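Local coordinates for protein cytochrome P450 (Zobellia galactanivorans, PDB 6G5O) that belongs to the cytochrome P450 family and binds a haem group, protoporphyrin IX with iron, inside a largely helical fold, at residues R69-P72 / F73-P77; F305-N309 / E310-D314. All coordinates share one frame; numbering follows the deposited sequence.

Interaction 1. Residues R69-P72 / F73-P77. With HEM (protoporphyrin IX containing Fe), chain C.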
loop_
_atom_site.group_PDB
_atom_site.type_symbol
_atom_site.label_atom_id
_atom_site.label_comp_id
_atom_site.label_asym_id
_atom_site.label_seq_id
_atom_site.Cartn_x
_atom_site.Cartn_y
_atom_site.Cartn_z
ATOM N N ARG A 69 15.873 11.812 1.966
ATOM C CA ARG A 69 14.741 11.838 2.889
ATOM C C ARG A 69 13.421 11.837 2.110
ATOM O O ARG A 69 13.209 12.674 1.236
ATOM C CB ARG A 69 14.803 13.094 3.758
ATOM C CG ARG A 69 13.609 13.281 4.684
ATOM C CD ARG A 69 13.824 14.452 5.651
ATOM N NE ARG A 69 15.048 14.253 6.441
ATOM C CZ ARG A 69 15.199 13.401 7.471
ATOM N NH1 ARG A 69 14.207 12.634 7.922
ATOM N NH2 ARG A 69 16.376 13.306 8.068
ATOM N N GLN A 70 12.549 10.896 2.423
ATOM C CA GLN A 70 11.268 10.816 1.734
ATOM C C GLN A 70 10.267 11.776 2.331
ATOM O O GLN A 70 10.310 12.065 3.538
ATOM C CB GLN A 70 10.777 9.383 1.692
ATOM C CG GLN A 70 11.664 8.590 0.773
ATOM C CD GLN A 70 11.264 7.162 0.540
ATOM O OE1 GLN A 70 10.243 6.680 1.053
ATOM N NE2 GLN A 70 12.080 6.461 -0.267
ATOM N N ILE A 71 9.411 12.328 1.476
ATOM C CA ILE A 71 8.508 13.429 1.836
ATOM C C ILE A 71 7.068 13.144 1.338
ATOM O O ILE A 71 6.893 12.884 0.150
ATOM C CB ILE A 71 9.033 14.744 1.245
ATOM C CG1 ILE A 71 10.423 15.047 1.863
ATOM C CG2 ILE A 71 8.075 15.906 1.526
ATOM C CD1 ILE A 71 11.106 16.285 1.334
ATOM N N PRO A 72 6.055 13.177 2.225
ATOM C CA PRO A 72 6.161 13.605 3.638
ATOM C C PRO A 72 6.486 12.516 4.666
ATOM O O PRO A 72 6.531 12.789 5.868
ATOM C CB PRO A 72 4.726 14.107 3.948
ATOM C CG PRO A 72 3.974 14.059 2.693
ATOM C CD PRO A 72 4.646 13.028 1.846
ATOM N N PHE A 73 6.704 11.308 4.180
ATOM C CA PHE A 73 6.897 10.108 4.971
ATOM C C PHE A 73 7.882 10.178 6.141
ATOM O O PHE A 73 7.602 9.625 7.224
ATOM C CB PHE A 73 7.348 9.042 4.009
ATOM C CG PHE A 73 7.569 7.708 4.608
ATOM C CD1 PHE A 73 6.598 7.102 5.379
ATOM C CD2 PHE A 73 8.741 6.995 4.292
ATOM C CE1 PHE A 73 6.821 5.850 5.896
ATOM C CE2 PHE A 73 8.955 5.733 4.788
ATOM C CZ PHE A 73 7.984 5.163 5.596
ATOM N N GLU A 74 9.023 10.842 5.919
ATOM C CA GLU A 74 10.121 10.864 6.899
ATOM C C GLU A 74 10.246 12.247 7.466
ATOM O O GLU A 74 11.343 12.758 7.643
ATOM C CB GLU A 74 11.451 10.376 6.245
ATOM C CG GLU A 74 11.513 8.853 6.199
ATOM C CD GLU A 74 12.577 8.204 5.307
ATOM O OE1 GLU A 74 13.019 8.802 4.296
ATOM O OE2 GLU A 74 12.929 7.015 5.620
ATOM N N VAL A 75 9.109 12.866 7.748
ATOM C CA VAL A 75 9.071 14.217 8.311
ATOM C C VAL A 75 8.000 14.251 9.393
ATOM O O VAL A 75 6.930 13.648 9.224
ATOM C CB VAL A 75 8.776 15.294 7.226
ATOM C CG1 VAL A 75 8.812 16.676 7.830
ATOM C CG2 VAL A 75 9.794 15.235 6.094
ATOM N N ASP A 76 8.283 14.974 10.476
ATOM C CA ASP A 76 7.382 15.089 11.606
ATOM C C ASP A 76 6.690 16.426 11.558
ATOM O O ASP A 76 7.190 17.359 10.949
ATOM C CB ASP A 76 8.138 14.991 12.937
ATOM C CG ASP A 76 8.622 13.573 13.259
ATOM O OD1 ASP A 76 7.762 12.625 13.329
ATOM O OD2 ASP A 76 9.864 13.400 13.483
ATOM N N PRO A 77 5.508 16.530 12.197
ATOM C CA PRO A 77 4.871 17.824 12.369
ATOM C C PRO A 77 5.770 18.736 13.191
ATOM O O PRO A 77 6.641 18.226 13.891
ATOM C CB PRO A 77 3.608 17.494 13.166
ATOM C CG PRO A 77 3.320 16.089 12.848
ATOM C CD PRO A 77 4.653 15.437 12.673
HETATM C CHA HEM C . 1.518 6.017 3.688
HETATM C CHB HEM C . -0.603 1.722 3.067
HETATM C CHC HEM C . -1.021 2.575 -1.655
HETATM C CHD HEM C . 1.622 6.533 -1.141
HETATM C C1A HEM C . 0.953 4.783 3.923
HETATM C C2A HEM C . 0.832 4.171 5.204
HETATM C C3A HEM C . 0.240 3.002 5.012
HETATM C C4A HEM C . -0.012 2.830 3.632
HETATM C CMA HEM C . -0.097 2.049 6.111
HETATM C CAA HEM C . 1.227 4.721 6.574
HETATM C CBA HEM C . 2.736 4.644 6.744
HETATM C CGA HEM C . 3.175 5.273 8.047
HETATM O O1A HEM C . 4.333 5.666 8.155
HETATM O O2A HEM C . 2.412 5.430 9.019
HETATM C C1B HEM C . -0.900 1.588 1.726
HETATM C C2B HEM C . -1.676 0.515 1.241
HETATM C C3B HEM C . -1.792 0.722 -0.114
HETATM C C4B HEM C . -1.058 1.997 -0.390
HETATM C CMB HEM C . -2.199 -0.638 2.042
HETATM C CAB HEM C . -2.499 0.009 -1.176
HETATM C CBB HEM C . -3.376 -0.960 -1.001
HETATM C C1C HEM C . -0.346 3.731 -1.947
HETATM C C2C HEM C . -0.118 4.227 -3.230
HETATM C C3C HEM C . 0.687 5.330 -3.096
HETATM C C4C HEM C . 0.910 5.498 -1.705
HETATM C CMC HEM C . -0.653 3.676 -4.514
HETATM C CAC HEM C . 1.179 6.231 -4.148
HETATM C CBC HEM C . 0.971 6.143 -5.458
HETATM C C1D HEM C . 1.744 6.722 0.246
HETATM C C2D HEM C . 2.406 7.911 0.811
HETATM C C3D HEM C . 2.366 7.797 2.149
HETATM C C4D HEM C . 1.726 6.500 2.397
HETATM C CMD HEM C . 2.947 9.044 0.007
HETATM C CAD HEM C . 2.918 8.784 3.162
HETATM C CBD HEM C . 1.889 9.746 3.778
HETATM C CGD HEM C . 2.577 10.743 4.730
HETATM O O1D HEM C . 3.775 10.541 5.138
HETATM O O2D HEM C . 1.993 11.802 5.146
HETATM N NA HEM C . 0.468 3.919 2.954
HETATM N NB HEM C . -0.551 2.422 0.745
HETATM N NC HEM C . 0.298 4.479 -1.027
HETATM N ND HEM C . 1.358 5.933 1.236
HETATM FE FE HEM C . 0.442 4.268 1.024
HETATM O O HOH W 1 2.280 2.973 0.941
#
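Gln70 and Glu74 grip each other twice where the loop before helix 79-92 doubles back on itself. The backbone N of Gln70 gives a nearly straight bond (170°) to Glu74 OE1 at 2.8 Å, taken on the anti lone pair of that oxygen, while Glu74 N returns a bond to Gln70 O at 3.0 Å from above the carbonyl plane. Glu74 reaches back because its CG stands beside its own backbone N (chi1 -81°) and the chain runs on extended. One residue earlier, Arg69 bends at chi3 (-57°) and sets NH1 2.9 Å from Glu74 O, the acceptor lying close to the guanidinium plane; the same NH1 also bonds Ala52 O.

Between Gln70 and Glu74 the chain passes through a cis peptide before Pro72, which opens a type I turn closed weakly by Val75 N on Pro72 O. At the turn Phe73 lies alongside Gln70, with CD2 3.6 Å from OE1, and offers its ring edge to a haem propionate, CE1 to O1A 3.4 Å. The other propionate sits at the backbone, O1D 3.2 Å from Phe73 CA.

Farther out, Arg66 forms a salt bridge with Glu74 OE2, which Gly55 N also bonds, and helix 207-220 packs on Gln70 and Phe73. Both carboxylate oxygens of buried Glu74 are thus satisfied, and Arg66 probably helps to keep it ionised, which probably helps to fix the turn that borders the haem propionates.

Interaction 2. Residues F305-N309 / E310-D314; sequences FENPN and EIVLD
Asn307 and Glu310 are the two ends of a type I beta turn on the protein surface, with Pro308 and Asn309 at its corners. The polar link between them is a single backbone bond, Glu310 N to Asn307 O, weak at 3.3 Å although fairly straight (156°). Arg315 NH2 binds Asn307 O as well, and its NH1 takes Glu306 O, so this arginine holds two successive carbonyls, one just before the turn and one at its first residue. Pro308 O is bonded in turn by Arg262 of helix 253-264, whose side chain also makes a cation-pi contact with Phe305.

Van der Waals contact beyond the turn is slight. Val312, two residues past the turn, brings CG2 to 4.2 Å from Asn307 CB, two aliphatic carbons meeting. That methyl comes across because CG1 takes the place anti to the backbone N of Val312 (chi1 175°), which leaves CG2 beside the N. Glu310 also sets its CB 3.9 Å from Asn307 O, before the chain extends onward.

Outside the turn, Val312 N bonds Glu259 of the same helix 253-264, and Ile311 packs on that helix and on Tyr235. With only one weak bond and a loose carbon contact of its own, the bend probably depends for its shape on the local backbone and on the arginines that hold its carbonyl oxygens.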
loop_
_atom_site.group_PDB
_atom_site.type_symbol
_atom_site.label_atom_id
_atom_site.label_comp_id
_atom_site.label_asym_id
_atom_site.label_seq_id
_atom_site.Cartn_x
_atom_site.Cartn_y
_atom_site.Cartn_z
ATOM N N PHE A 305 -12.994 -5.927 15.981
ATOM C CA PHE A 305 -13.701 -6.416 14.822
ATOM C C PHE A 305 -14.405 -7.734 15.144
ATOM O O PHE A 305 -13.801 -8.683 15.614
ATOM C CB PHE A 305 -12.746 -6.615 13.624
ATOM C CG PHE A 305 -11.885 -5.397 13.286
ATOM C CD1 PHE A 305 -10.665 -5.185 13.926
ATOM C CD2 PHE A 305 -12.318 -4.460 12.396
ATOM C CE1 PHE A 305 -9.855 -4.076 13.636
ATOM C CE2 PHE A 305 -11.548 -3.325 12.120
ATOM C CZ PHE A 305 -10.306 -3.134 12.720
ATOM N N GLU A 306 -15.708 -7.764 14.927
ATOM C CA GLU A 306 -16.449 -9.011 14.904
ATOM C C GLU A 306 -15.993 -9.844 13.719
ATOM O O GLU A 306 -15.779 -9.300 12.665
ATOM C CB GLU A 306 -17.974 -8.724 14.765
ATOM C CG GLU A 306 -18.919 -9.845 15.263
ATOM C CD GLU A 306 -18.855 -10.038 16.787
ATOM O OE1 GLU A 306 -18.658 -9.042 17.523
ATOM O OE2 GLU A 306 -18.986 -11.187 17.248
ATOM N N ASN A 307 -15.891 -11.160 13.889
ATOM C CA ASN A 307 -15.452 -12.100 12.821
ATOM C C ASN A 307 -14.177 -11.579 12.165
ATOM O O ASN A 307 -14.158 -11.311 10.984
ATOM C CB ASN A 307 -16.520 -12.265 11.739
ATOM C CG ASN A 307 -17.872 -12.700 12.284
ATOM O OD1 ASN A 307 -17.972 -13.762 12.891
ATOM N ND2 ASN A 307 -18.940 -11.918 11.993
ATOM N N PRO A 308 -13.114 -11.378 12.941
ATOM C CA PRO A 308 -11.970 -10.670 12.370
ATOM C C PRO A 308 -11.205 -11.458 11.318
ATOM O O PRO A 308 -10.519 -10.848 10.482
ATOM C CB PRO A 308 -11.063 -10.409 13.587
ATOM C CG PRO A 308 -11.482 -11.377 14.618
ATOM C CD PRO A 308 -12.942 -11.687 14.366
ATOM N N ASN A 309 -11.288 -12.793 11.345
ATOM C CA ASN A 309 -10.495 -13.616 10.442
ATOM C C ASN A 309 -11.297 -14.043 9.241
ATOM O O ASN A 309 -10.923 -14.945 8.513
ATOM C CB ASN A 309 -9.815 -14.766 11.204
ATOM C CG ASN A 309 -8.839 -14.235 12.262
ATOM O OD1 ASN A 309 -8.841 -14.648 13.413
ATOM N ND2 ASN A 309 -8.055 -13.247 11.881
ATOM N N GLU A 310 -12.384 -13.330 9.000
ATOM C CA GLU A 310 -13.209 -13.505 7.823
ATOM C C GLU A 310 -13.334 -12.154 7.118
ATOM O O GLU A 310 -13.144 -11.087 7.723
ATOM C CB GLU A 310 -14.645 -13.938 8.210
ATOM C CG GLU A 310 -14.833 -15.412 8.543
ATOM C CD GLU A 310 -16.253 -15.756 9.028
ATOM O OE1 GLU A 310 -16.390 -16.752 9.789
ATOM O OE2 GLU A 310 -17.231 -15.052 8.649
ATOM N N ILE A 311 -13.686 -12.232 5.842
ATOM C CA ILE A 311 -14.089 -11.091 5.089
ATOM C C ILE A 311 -15.612 -10.974 5.194
ATOM O O ILE A 311 -16.337 -11.818 4.659
ATOM C CB ILE A 311 -13.583 -11.195 3.639
ATOM C CG1 ILE A 311 -12.078 -10.810 3.638
ATOM C CG2 ILE A 311 -14.382 -10.288 2.698
ATOM C CD1 ILE A 311 -11.373 -10.938 2.299
ATOM N N VAL A 312 -16.072 -9.940 5.898
ATOM C CA VAL A 312 -17.478 -9.573 5.938
ATOM C C VAL A 312 -17.676 -8.475 4.900
ATOM O O VAL A 312 -17.358 -7.282 5.137
ATOM C CB VAL A 312 -17.905 -9.045 7.329
ATOM C CG1 VAL A 312 -19.358 -8.547 7.314
ATOM C CG2 VAL A 312 -17.705 -10.101 8.392
ATOM N N LEU A 313 -18.237 -8.875 3.768
ATOM C CA LEU A 313 -18.204 -8.100 2.545
ATOM C C LEU A 313 -18.828 -6.722 2.651
ATOM O O LEU A 313 -18.406 -5.801 1.956
ATOM C CB LEU A 313 -18.893 -8.896 1.425
ATOM C CG LEU A 313 -18.513 -8.536 -0.009
ATOM C CD1 LEU A 313 -17.018 -8.728 -0.234
ATOM C CD2 LEU A 313 -19.244 -9.426 -0.990
ATOM N N ASP A 314 -19.824 -6.576 3.502
ATOM C CA ASP A 314 -20.533 -5.298 3.616
ATOM C C ASP A 314 -20.311 -4.626 4.977
ATOM O O ASP A 314 -21.129 -3.837 5.418
ATOM C CB ASP A 314 -22.041 -5.522 3.354
ATOM C CG ASP A 314 -22.681 -6.585 4.327
ATOM O OD1 ASP A 314 -21.997 -7.076 5.273
ATOM O OD2 ASP A 314 -23.870 -6.956 4.128
#

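Overall arrangement
Both contacts are local beta turns in loops, yet they differ in burial and chemistry. Interaction 1 is buried beside the haem, between helices 79-92 and 207-220, whereas interaction 2 lies at the surface, on helix 253-264. Their centres are 33 Å apart, on opposite sides of the chain's centre. In residues 69-77 side chains tie the residues before the turn to Glu74 within it: the Glu74 carboxylate accepts a backbone N-H and the Arg69 guanidinium donates to a backbone carbonyl. Within residues 305-314 the one hydrogen bond between the two halves is weak and backbone to backbone, and arginines from elsewhere, and Glu259, bond its backbone. Only interaction 1 includes residues of the haem pocket.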